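Long-range contacts in DNA replication initiator (Cdc21/Cdc54) (Methanothermobacter thermautotrophicus, PDB 1LTL), which probably unwinds DNA at the replication fork as an ATP-driven MCM helicase, of which this chain is the zinc-carrying N-terminal part: residues A133-R138 with T154-C159; R127-K132 with L177-L182; T223-R228 with K236-G241. All coordinates share one frame; numbering follows the deposited sequence.

Strand 113-137 ties the first two contacts together: residues 127-132 serve interaction 2, and residues 133-138 follow directly and carry the chain out to the zinc ion of interaction 1; the centres of interactions 1 and 2 lie about 21 Å apart. Interaction 1 is nested within the loop that interaction 2 closes. Interaction 3, a hairpin later in the chain, is about 25 Å from interaction 1 between centres and about 15 Å from interaction 2, belonging to the same curled sheet. Glu205 serves both interactions 2 and 3 through its two carboxylate oxygens. All three contacts also touch neighbouring subunits; in interaction 3, Asn237 packs on Pro128 of another copy.

Interaction 1: A133-R138 with T154-C159; sequences AVFECR and TEPSLC. With ZN (zinc ion), chain G.
Phe135 and Cys137, on the end of a strand, meet Glu155, Pro156 and Cys159 of a loop in the four-cysteine zinc-binding module of the MCM N-terminal region. Zinc is bound by Cys137 SG and Cys159 SG, each at 2.4 Å, and Cys140 and Cys162 complete the site. In both residues SG is anti to the backbone N (chi1 173° for Cys137), which swings the two sulfurs onto the one ion, so strand and loop are joined through it.

The other kind of contact is apolar and centres on the Phe135 ring. Pro156 CD lies over one face, 3.8 Å from the ring centroid, a CH-pi contact. Glu155 CA makes a second, off-centre one, 4.3 Å from the Phe135 ring centroid, while Glu155 CG comes within 4.1 Å of Phe135 CE2. Ile153 and Val146 also touch this buried side chain. An alanine in place of Phe135 would probably open a gap beneath Pro156 CD and leave the loop less firmly packed against the strand on its way to the metal. Between the two zinc ligands themselves, Cys159 CB sits 3.7 Å from Cys137 SG.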
loop_
_atom_site.group_PDB
_atom_site.type_symbol
_atom_site.label_atom_id
_atom_site.label_comp_id
_atom_site.label_asym_id
_atom_site.label_seq_id
_atom_site.Cartn_x
_atom_site.Cartn_y
_atom_site.Cartn_z
ATOM N N ALA A 133 -13.253 29.613 -2.655
ATOM C CA ALA A 133 -13.679 28.251 -2.365
ATOM C C ALA A 133 -13.059 27.778 -1.070
ATOM O O ALA A 133 -11.877 27.983 -0.813
ATOM C CB ALA A 133 -13.280 27.328 -3.481
ATOM N N VAL A 134 -13.865 27.147 -0.240
ATOM C CA VAL A 134 -13.351 26.645 1.011
ATOM C C VAL A 134 -13.267 25.133 0.939
ATOM O O VAL A 134 -14.236 24.473 0.582
ATOM C CB VAL A 134 -14.249 27.066 2.171
ATOM C CG1 VAL A 134 -13.817 26.373 3.439
ATOM C CG2 VAL A 134 -14.180 28.567 2.328
ATOM N N PHE A 135 -12.110 24.576 1.258
ATOM C CA PHE A 135 -11.983 23.137 1.198
ATOM C C PHE A 135 -11.724 22.519 2.558
ATOM O O PHE A 135 -11.141 23.140 3.458
ATOM C CB PHE A 135 -10.842 22.713 0.280
ATOM C CG PHE A 135 -10.967 23.192 -1.135
ATOM C CD1 PHE A 135 -10.560 24.462 -1.487
ATOM C CD2 PHE A 135 -11.445 22.350 -2.126
ATOM C CE1 PHE A 135 -10.632 24.882 -2.794
ATOM C CE2 PHE A 135 -11.517 22.766 -3.438
ATOM C CZ PHE A 135 -11.111 24.030 -3.770
ATOM N N GLU A 136 -12.174 21.276 2.695
ATOM C CA GLU A 136 -11.950 20.510 3.904
ATOM C C GLU A 136 -10.872 19.504 3.520
ATOM O O GLU A 136 -11.015 18.741 2.569
ATOM C CB GLU A 136 -13.203 19.759 4.313
ATOM C CG GLU A 136 -13.022 18.855 5.518
ATOM C CD GLU A 136 -14.186 17.877 5.678
ATOM O OE1 GLU A 136 -14.265 16.878 4.913
ATOM O OE2 GLU A 136 -15.037 18.118 6.571
ATOM N N CYS A 137 -9.771 19.538 4.245
ATOM C CA CYS A 137 -8.698 18.612 3.994
ATOM C C CYS A 137 -9.129 17.227 4.489
ATOM O O CYS A 137 -9.448 17.059 5.656
ATOM C CB CYS A 137 -7.453 19.046 4.737
ATOM S SG CYS A 137 -6.184 17.804 4.596
ATOM N N ARG A 138 -9.124 16.238 3.607
ATOM C CA ARG A 138 -9.532 14.903 3.985
ATOM C C ARG A 138 -8.540 14.217 4.885
ATOM O O ARG A 138 -8.796 13.138 5.394
ATOM C CB ARG A 138 -9.802 14.078 2.734
ATOM C CG ARG A 138 -10.933 14.679 1.947
ATOM C CD ARG A 138 -11.354 13.838 0.779
ATOM N NE ARG A 138 -12.811 13.786 0.710
ATOM C CZ ARG A 138 -13.513 13.682 -0.418
ATOM N NH1 ARG A 138 -12.881 13.620 -1.594
ATOM N NH2 ARG A 138 -14.849 13.631 -0.368
ATOM N N THR A 154 -10.163 25.092 -8.234
ATOM C CA THR A 154 -8.766 24.716 -8.161
ATOM C C THR A 154 -8.453 24.352 -6.729
ATOM O O THR A 154 -8.456 25.220 -5.859
ATOM C CB THR A 154 -7.865 25.878 -8.572
ATOM O OG1 THR A 154 -8.048 26.150 -9.963
ATOM C CG2 THR A 154 -6.411 25.546 -8.308
ATOM N N GLU A 155 -8.177 23.073 -6.489
ATOM C CA GLU A 155 -7.886 22.588 -5.144
ATOM C C GLU A 155 -6.522 23.055 -4.682
ATOM O O GLU A 155 -5.688 23.447 -5.479
ATOM C CB GLU A 155 -7.944 21.052 -5.097
ATOM C CG GLU A 155 -9.178 20.419 -5.770
ATOM C CD GLU A 155 -9.507 19.012 -5.249
ATOM O OE1 GLU A 155 -8.560 18.231 -4.954
ATOM O OE2 GLU A 155 -10.723 18.685 -5.148
ATOM N N PRO A 156 -6.290 23.060 -3.374
ATOM C CA PRO A 156 -4.998 23.483 -2.837
ATOM C C PRO A 156 -3.901 22.521 -3.303
ATOM O O PRO A 156 -4.183 21.381 -3.679
ATOM C CB PRO A 156 -5.221 23.412 -1.333
ATOM C CG PRO A 156 -6.640 23.765 -1.206
ATOM C CD PRO A 156 -7.288 22.974 -2.304
ATOM N N SER A 157 -2.654 22.976 -3.290
ATOM C CA SER A 157 -1.536 22.126 -3.711
ATOM C C SER A 157 -1.423 20.988 -2.703
ATOM O O SER A 157 -1.525 19.822 -3.063
ATOM C CB SER A 157 -0.237 22.933 -3.726
ATOM O OG SER A 157 -0.344 24.082 -4.564
ATOM N N LEU A 158 -1.210 21.343 -1.442
ATOM C CA LEU A 158 -1.125 20.365 -0.394
ATOM C C LEU A 158 -1.501 21.042 0.908
ATOM O O LEU A 158 -1.480 22.260 1.007
ATOM C CB LEU A 158 0.291 19.799 -0.281
ATOM C CG LEU A 158 1.246 20.486 0.698
ATOM C CD1 LEU A 158 2.484 19.659 0.918
ATOM C CD2 LEU A 158 1.578 21.827 0.158
ATOM N N CYS A 159 -1.858 20.247 1.906
ATOM C CA CYS A 159 -2.214 20.797 3.190
ATOM C C CYS A 159 -0.949 20.987 3.990
ATOM O O CYS A 159 -0.246 20.027 4.283
ATOM C CB CYS A 159 -3.156 19.868 3.930
ATOM S SG CYS A 159 -3.425 20.413 5.624
HETATM ZN ZN ZN G . -4.658 18.468 6.354
#

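Interaction 2: R127-K132 with L177-L182; sequences RPRIVK and LDTQTL
The guanidinium of Arg129 has Leu177 CD2 over one face, 3.9 Å above its plane and displaced toward the rim, and Thr179 OG1 at its edge, close to that plane. Both polar groups meet one carboxylate: Arg129 NE makes a salt bridge to Glu205 OE2, and Thr179 OG1 is hydrogen-bonded to the same oxygen. NH1 of Arg129 is held by the carbonyl of Gln148, with a weak bond to Ile130 O besides. The Arg129 chain is extended from CG to NE and runs alongside Leu177, pointing the same way. Val131 meets Leu177 at about a right angle, CG1 lying 3.4 Å from Leu177 CD2.

Under these side chains the backbones pair antiparallel. Arg127 and Thr179 form a hydrogen-bonded pair, Thr179 N to Arg127 O at 2.8 Å and Arg127 N to Thr179 O at 3.1 Å. Arg129 N reaches Leu177 O at 3.0 Å through a more bent bond of 135°. Pro128, opposite Asp178, has no N-H to give; its CA instead makes a C-H...O contact of 3.3 Å with Leu177 O. Asp178 OD1 is hydrogen-bonded to Ser107 of a neighbouring subunit.

Beyond Ile130 the chain turns a corner at a classic beta bulge, where Val131 and Lys132 both face Glu175. In the OB-domain sheet, strand 175-185 lies between strand 113-137, which it pairs with here, and strand 199-205, the source of Glu205.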
loop_
_atom_site.group_PDB
_atom_site.type_symbol
_atom_site.label_atom_id
_atom_site.label_comp_id
_atom_site.label_asym_id
_atom_site.label_seq_id
_atom_site.Cartn_x
_atom_site.Cartn_y
_atom_site.Cartn_z
ATOM N N ARG A 127 -24.977 34.918 -13.693
ATOM C CA ARG A 127 -24.974 33.743 -12.816
ATOM C C ARG A 127 -23.891 33.945 -11.783
ATOM O O ARG A 127 -23.013 34.792 -11.933
ATOM C CB ARG A 127 -24.625 32.443 -13.547
ATOM C CG ARG A 127 -25.430 32.101 -14.771
ATOM C CD ARG A 127 -24.702 31.046 -15.642
ATOM N NE ARG A 127 -25.135 31.074 -17.053
ATOM C CZ ARG A 127 -26.317 30.646 -17.510
ATOM N NH1 ARG A 127 -27.220 30.128 -16.670
ATOM N NH2 ARG A 127 -26.600 30.758 -18.810
ATOM N N PRO A 128 -23.947 33.190 -10.696
ATOM C CA PRO A 128 -22.866 33.416 -9.742
ATOM C C PRO A 128 -21.708 32.427 -10.001
ATOM O O PRO A 128 -21.819 31.498 -10.820
ATOM C CB PRO A 128 -23.548 33.189 -8.396
ATOM C CG PRO A 128 -24.630 32.201 -8.728
ATOM C CD PRO A 128 -25.148 32.648 -10.044
ATOM N N ARG A 129 -20.586 32.640 -9.321
ATOM C CA ARG A 129 -19.453 31.748 -9.448
ATOM C C ARG A 129 -18.699 31.843 -8.139
ATOM O O ARG A 129 -18.746 32.861 -7.471
ATOM C CB ARG A 129 -18.546 32.156 -10.609
ATOM C CG ARG A 129 -17.372 33.050 -10.232
ATOM C CD ARG A 129 -16.363 33.047 -11.351
ATOM N NE ARG A 129 -15.430 34.177 -11.302
ATOM C CZ ARG A 129 -14.481 34.345 -10.388
ATOM N NH1 ARG A 129 -14.316 33.460 -9.412
ATOM N NH2 ARG A 129 -13.676 35.397 -10.467
ATOM N N ILE A 130 -18.000 30.785 -7.764
ATOM C CA ILE A 130 -17.279 30.822 -6.515
ATOM C C ILE A 130 -16.016 31.636 -6.669
ATOM O O ILE A 130 -15.247 31.402 -7.593
ATOM C CB ILE A 130 -16.915 29.408 -6.057
ATOM C CG1 ILE A 130 -18.192 28.586 -5.920
ATOM C CG2 ILE A 130 -16.146 29.460 -4.762
ATOM C CD1 ILE A 130 -17.992 27.194 -5.451
ATOM N N VAL A 131 -15.802 32.612 -5.789
ATOM C CA VAL A 131 -14.579 33.412 -5.852
ATOM C C VAL A 131 -13.640 32.919 -4.794
ATOM O O VAL A 131 -12.442 32.919 -4.987
ATOM C CB VAL A 131 -14.804 34.903 -5.562
ATOM C CG1 VAL A 131 -15.205 35.632 -6.827
ATOM C CG2 VAL A 131 -15.851 35.064 -4.489
ATOM N N LYS A 132 -14.185 32.518 -3.656
ATOM C CA LYS A 132 -13.355 32.019 -2.575
ATOM C C LYS A 132 -13.908 30.671 -2.188
ATOM O O LYS A 132 -14.925 30.589 -1.514
ATOM C CB LYS A 132 -13.402 32.980 -1.383
ATOM C CG LYS A 132 -12.408 32.657 -0.266
ATOM C CD LYS A 132 -12.456 33.701 0.869
ATOM C CE LYS A 132 -12.103 35.127 0.364
ATOM N NZ LYS A 132 -12.393 36.240 1.354
ATOM N N LEU A 177 -20.055 35.225 -6.274
ATOM C CA LEU A 177 -19.868 36.526 -6.874
ATOM C C LEU A 177 -20.528 36.557 -8.241
ATOM O O LEU A 177 -20.436 35.593 -8.990
ATOM C CB LEU A 177 -18.374 36.765 -6.953
ATOM C CG LEU A 177 -17.812 37.809 -7.885
ATOM C CD1 LEU A 177 -16.795 38.631 -7.110
ATOM C CD2 LEU A 177 -17.183 37.127 -9.092
ATOM N N ASP A 178 -21.210 37.641 -8.588
ATOM C CA ASP A 178 -21.891 37.650 -9.880
ATOM C C ASP A 178 -20.971 37.799 -11.082
ATOM O O ASP A 178 -20.054 38.614 -11.093
ATOM C CB ASP A 178 -22.975 38.724 -9.893
ATOM C CG ASP A 178 -24.076 38.443 -8.893
ATOM O OD1 ASP A 178 -24.719 37.355 -8.982
ATOM O OD2 ASP A 178 -24.299 39.319 -8.016
ATOM N N THR A 179 -21.243 36.999 -12.103
ATOM C CA THR A 179 -20.440 36.985 -13.317
ATOM C C THR A 179 -21.345 37.052 -14.547
ATOM O O THR A 179 -22.496 36.637 -14.503
ATOM C CB THR A 179 -19.588 35.686 -13.368
ATOM O OG1 THR A 179 -18.369 35.935 -14.081
ATOM C CG2 THR A 179 -20.362 34.554 -14.057
ATOM N N GLN A 180 -20.838 37.581 -15.648
ATOM C CA GLN A 180 -21.665 37.673 -16.835
ATOM C C GLN A 180 -20.857 37.639 -18.104
ATOM O O GLN A 180 -19.731 38.132 -18.149
ATOM C CB GLN A 180 -22.495 38.937 -16.810
ATOM C CG GLN A 180 -23.270 39.148 -18.071
ATOM C CD GLN A 180 -24.132 40.360 -17.955
ATOM O OE1 GLN A 180 -23.844 41.256 -17.158
ATOM N NE2 GLN A 180 -25.193 40.414 -18.745
ATOM N N THR A 181 -21.453 37.075 -19.144
ATOM C CA THR A 181 -20.774 36.927 -20.413
ATOM C C THR A 181 -21.412 37.674 -21.560
ATOM O O THR A 181 -22.633 37.725 -21.672
ATOM C CB THR A 181 -20.730 35.456 -20.783
ATOM O OG1 THR A 181 -19.655 34.839 -20.084
ATOM C CG2 THR A 181 -20.526 35.271 -22.254
ATOM N N LEU A 182 -20.601 38.260 -22.429
ATOM C CA LEU A 182 -21.181 38.920 -23.592
ATOM C C LEU A 182 -20.202 38.866 -24.726
ATOM O O LEU A 182 -19.011 38.683 -24.506
ATOM C CB LEU A 182 -21.574 40.358 -23.280
ATOM C CG LEU A 182 -20.555 41.483 -23.348
ATOM C CD1 LEU A 182 -21.221 42.724 -22.776
ATOM C CD2 LEU A 182 -19.324 41.161 -22.551
#

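Interaction 3: T223-R228 with K236-G241; sequences TLRTVR and KNFIYG
Two long strands, 217-229 and 234-243, make a beta hairpin in the curled sheet of the OB domain, and here Thr223, Arg225 and Val227 pair antiparallel with Tyr240, Phe238 and Lys236. The Arg225-Phe238 pair is joined in both directions, Arg225 N to Phe238 O and Phe238 N to Arg225 O, each at 2.9 Å. At the Val227-Lys236 pair, the bond from Lys236 N to Val227 O is weak.

One face carries Arg225, Phe238 and Tyr240. The Arg225 chain bends at chi2 (-80°), which turns CD aside, and its guanidinium lies flat on the Tyr240 ring, centres 4.4 Å apart and planes at 13°, a cation-pi stack in which NH2 comes 3.4 Å from Tyr240 CD2. Phe238 stands almost perpendicular to the guanidinium, its CZ at the edge of that group. The Phe238 and Arg225 side chains cross obliquely, with Phe238 CZ and CE2 nearest Arg225 CB, and Val227 CG1 lies 4.0 Å from Phe238 CD2.

The other face is mixed. Leu224 CD1 touches Ile239 CG1 at 4.1 Å, and Thr226 OG1 has two acceptors at hand, Asn237 OD1 at 2.8 Å and Lys236 O at 2.9 Å; which of them it serves is not settled. Asn237 ND2 is hydrogen-bonded to Leu105 O, which would fix the amide with its oxygen toward the threonine.

Tyr240 OH bonds to Glu205, so the ring under the arginine is held at its far end as well. The pi electrons of that ring probably help to stabilise the positive charge of the guanidinium stacked on it.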
loop_
_atom_site.group_PDB
_atom_site.type_symbol
_atom_site.label_atom_id
_atom_site.label_comp_id
_atom_site.label_asym_id
_atom_site.label_seq_id
_atom_site.Cartn_x
_atom_site.Cartn_y
_atom_site.Cartn_z
ATOM N N THR A 223 -7.963 42.103 -18.929
ATOM C CA THR A 223 -6.883 41.155 -19.142
ATOM C C THR A 223 -7.265 40.119 -20.187
ATOM O O THR A 223 -8.383 39.602 -20.187
ATOM C CB THR A 223 -6.547 40.439 -17.857
ATOM O OG1 THR A 223 -6.396 41.398 -16.799
ATOM C CG2 THR A 223 -5.267 39.671 -18.020
ATOM N N LEU A 224 -6.360 39.820 -21.108
ATOM C CA LEU A 224 -6.712 38.815 -22.100
ATOM C C LEU A 224 -6.373 37.455 -21.513
ATOM O O LEU A 224 -5.242 37.183 -21.116
ATOM C CB LEU A 224 -5.964 39.036 -23.403
ATOM C CG LEU A 224 -6.285 38.114 -24.569
ATOM C CD1 LEU A 224 -7.700 38.245 -25.143
ATOM C CD2 LEU A 224 -5.286 38.503 -25.608
ATOM N N ARG A 225 -7.379 36.606 -21.434
ATOM C CA ARG A 225 -7.178 35.303 -20.859
ATOM C C ARG A 225 -7.488 34.248 -21.908
ATOM O O ARG A 225 -8.119 34.514 -22.946
ATOM C CB ARG A 225 -8.101 35.118 -19.635
ATOM C CG ARG A 225 -8.060 36.207 -18.525
ATOM C CD ARG A 225 -6.873 36.067 -17.573
ATOM N NE ARG A 225 -7.055 36.752 -16.275
ATOM C CZ ARG A 225 -8.120 36.601 -15.473
ATOM N NH1 ARG A 225 -9.135 35.796 -15.804
ATOM N NH2 ARG A 225 -8.172 37.241 -14.316
ATOM N N THR A 226 -7.015 33.043 -21.661
ATOM C CA THR A 226 -7.331 32.005 -22.602
ATOM C C THR A 226 -7.826 30.781 -21.850
ATOM O O THR A 226 -7.506 30.573 -20.675
ATOM C CB THR A 226 -6.120 31.631 -23.512
ATOM O OG1 THR A 226 -6.609 30.940 -24.668
ATOM C CG2 THR A 226 -5.133 30.722 -22.795
ATOM N N VAL A 227 -8.621 29.982 -22.545
ATOM C CA VAL A 227 -9.165 28.788 -21.958
ATOM C C VAL A 227 -9.420 27.707 -22.979
ATOM O O VAL A 227 -9.933 27.976 -24.064
ATOM C CB VAL A 227 -10.482 29.083 -21.220
ATOM C CG1 VAL A 227 -11.533 29.584 -22.189
ATOM C CG2 VAL A 227 -10.954 27.840 -20.525
ATOM N N ARG A 228 -9.059 26.475 -22.618
ATOM C CA ARG A 228 -9.255 25.324 -23.487
ATOM C C ARG A 228 -10.686 24.834 -23.414
ATOM O O ARG A 228 -11.220 24.566 -22.338
ATOM C CB ARG A 228 -8.298 24.200 -23.103
ATOM C CG ARG A 228 -8.558 22.889 -23.835
ATOM C CD ARG A 228 -7.257 22.168 -24.239
ATOM N NE ARG A 228 -6.259 22.098 -23.178
ATOM C CZ ARG A 228 -4.964 21.915 -23.412
ATOM N NH1 ARG A 228 -4.542 21.790 -24.667
ATOM N NH2 ARG A 228 -4.099 21.865 -22.401
ATOM N N LYS A 236 -9.048 29.141 -26.700
ATOM C CA LYS A 236 -9.821 30.238 -27.287
ATOM C C LYS A 236 -9.550 31.439 -26.411
ATOM O O LYS A 236 -9.431 31.284 -25.202
ATOM C CB LYS A 236 -11.307 29.903 -27.224
ATOM C CG LYS A 236 -12.226 30.967 -27.786
ATOM C CD LYS A 236 -12.020 31.111 -29.289
ATOM C CE LYS A 236 -13.204 31.783 -29.992
ATOM N NZ LYS A 236 -14.442 30.940 -30.094
ATOM N N ASN A 237 -9.453 32.636 -26.976
ATOM C CA ASN A 237 -9.179 33.781 -26.105
ATOM C C ASN A 237 -10.419 34.562 -25.744
ATOM O O ASN A 237 -11.375 34.615 -26.510
ATOM C CB ASN A 237 -8.176 34.740 -26.737
ATOM C CG ASN A 237 -6.856 34.078 -27.066
ATOM O OD1 ASN A 237 -6.433 33.128 -26.404
ATOM N ND2 ASN A 237 -6.179 34.600 -28.075
ATOM N N PHE A 238 -10.414 35.161 -24.560
ATOM C CA PHE A 238 -11.550 35.974 -24.138
ATOM C C PHE A 238 -11.023 37.124 -23.300
ATOM O O PHE A 238 -9.895 37.072 -22.808
ATOM C CB PHE A 238 -12.582 35.132 -23.341
ATOM C CG PHE A 238 -12.118 34.731 -21.963
ATOM C CD1 PHE A 238 -12.273 35.589 -20.884
ATOM C CD2 PHE A 238 -11.439 33.538 -21.761
ATOM C CE1 PHE A 238 -11.758 35.266 -19.647
ATOM C CE2 PHE A 238 -10.923 33.218 -20.517
ATOM C CZ PHE A 238 -11.083 34.084 -19.466
ATOM N N ILE A 239 -11.814 38.176 -23.152
ATOM C CA ILE A 239 -11.346 39.279 -22.327
ATOM C C ILE A 239 -12.037 39.308 -20.984
ATOM O O ILE A 239 -13.266 39.214 -20.890
ATOM C CB ILE A 239 -11.584 40.665 -22.949
ATOM C CG1 ILE A 239 -10.856 40.794 -24.286
ATOM C CG2 ILE A 239 -11.099 41.727 -21.988
ATOM C CD1 ILE A 239 -11.447 41.859 -25.170
ATOM N N TYR A 240 -11.223 39.437 -19.945
ATOM C CA TYR A 240 -11.710 39.534 -18.579
ATOM C C TYR A 240 -11.768 41.040 -18.342
ATOM O O TYR A 240 -10.746 41.699 -18.106
ATOM C CB TYR A 240 -10.727 38.871 -17.611
ATOM C CG TYR A 240 -11.221 38.876 -16.193
ATOM C CD1 TYR A 240 -12.463 38.329 -15.881
ATOM C CD2 TYR A 240 -10.510 39.518 -15.179
ATOM C CE1 TYR A 240 -13.004 38.433 -14.611
ATOM C CE2 TYR A 240 -11.040 39.630 -13.890
ATOM C CZ TYR A 240 -12.300 39.088 -13.617
ATOM O OH TYR A 240 -12.909 39.221 -12.375
ATOM N N GLY A 241 -12.982 41.568 -18.428
ATOM C CA GLY A 241 -13.211 42.991 -18.270
ATOM C C GLY A 241 -12.792 43.612 -16.961
ATOM O O GLY A 241 -13.059 43.062 -15.895
#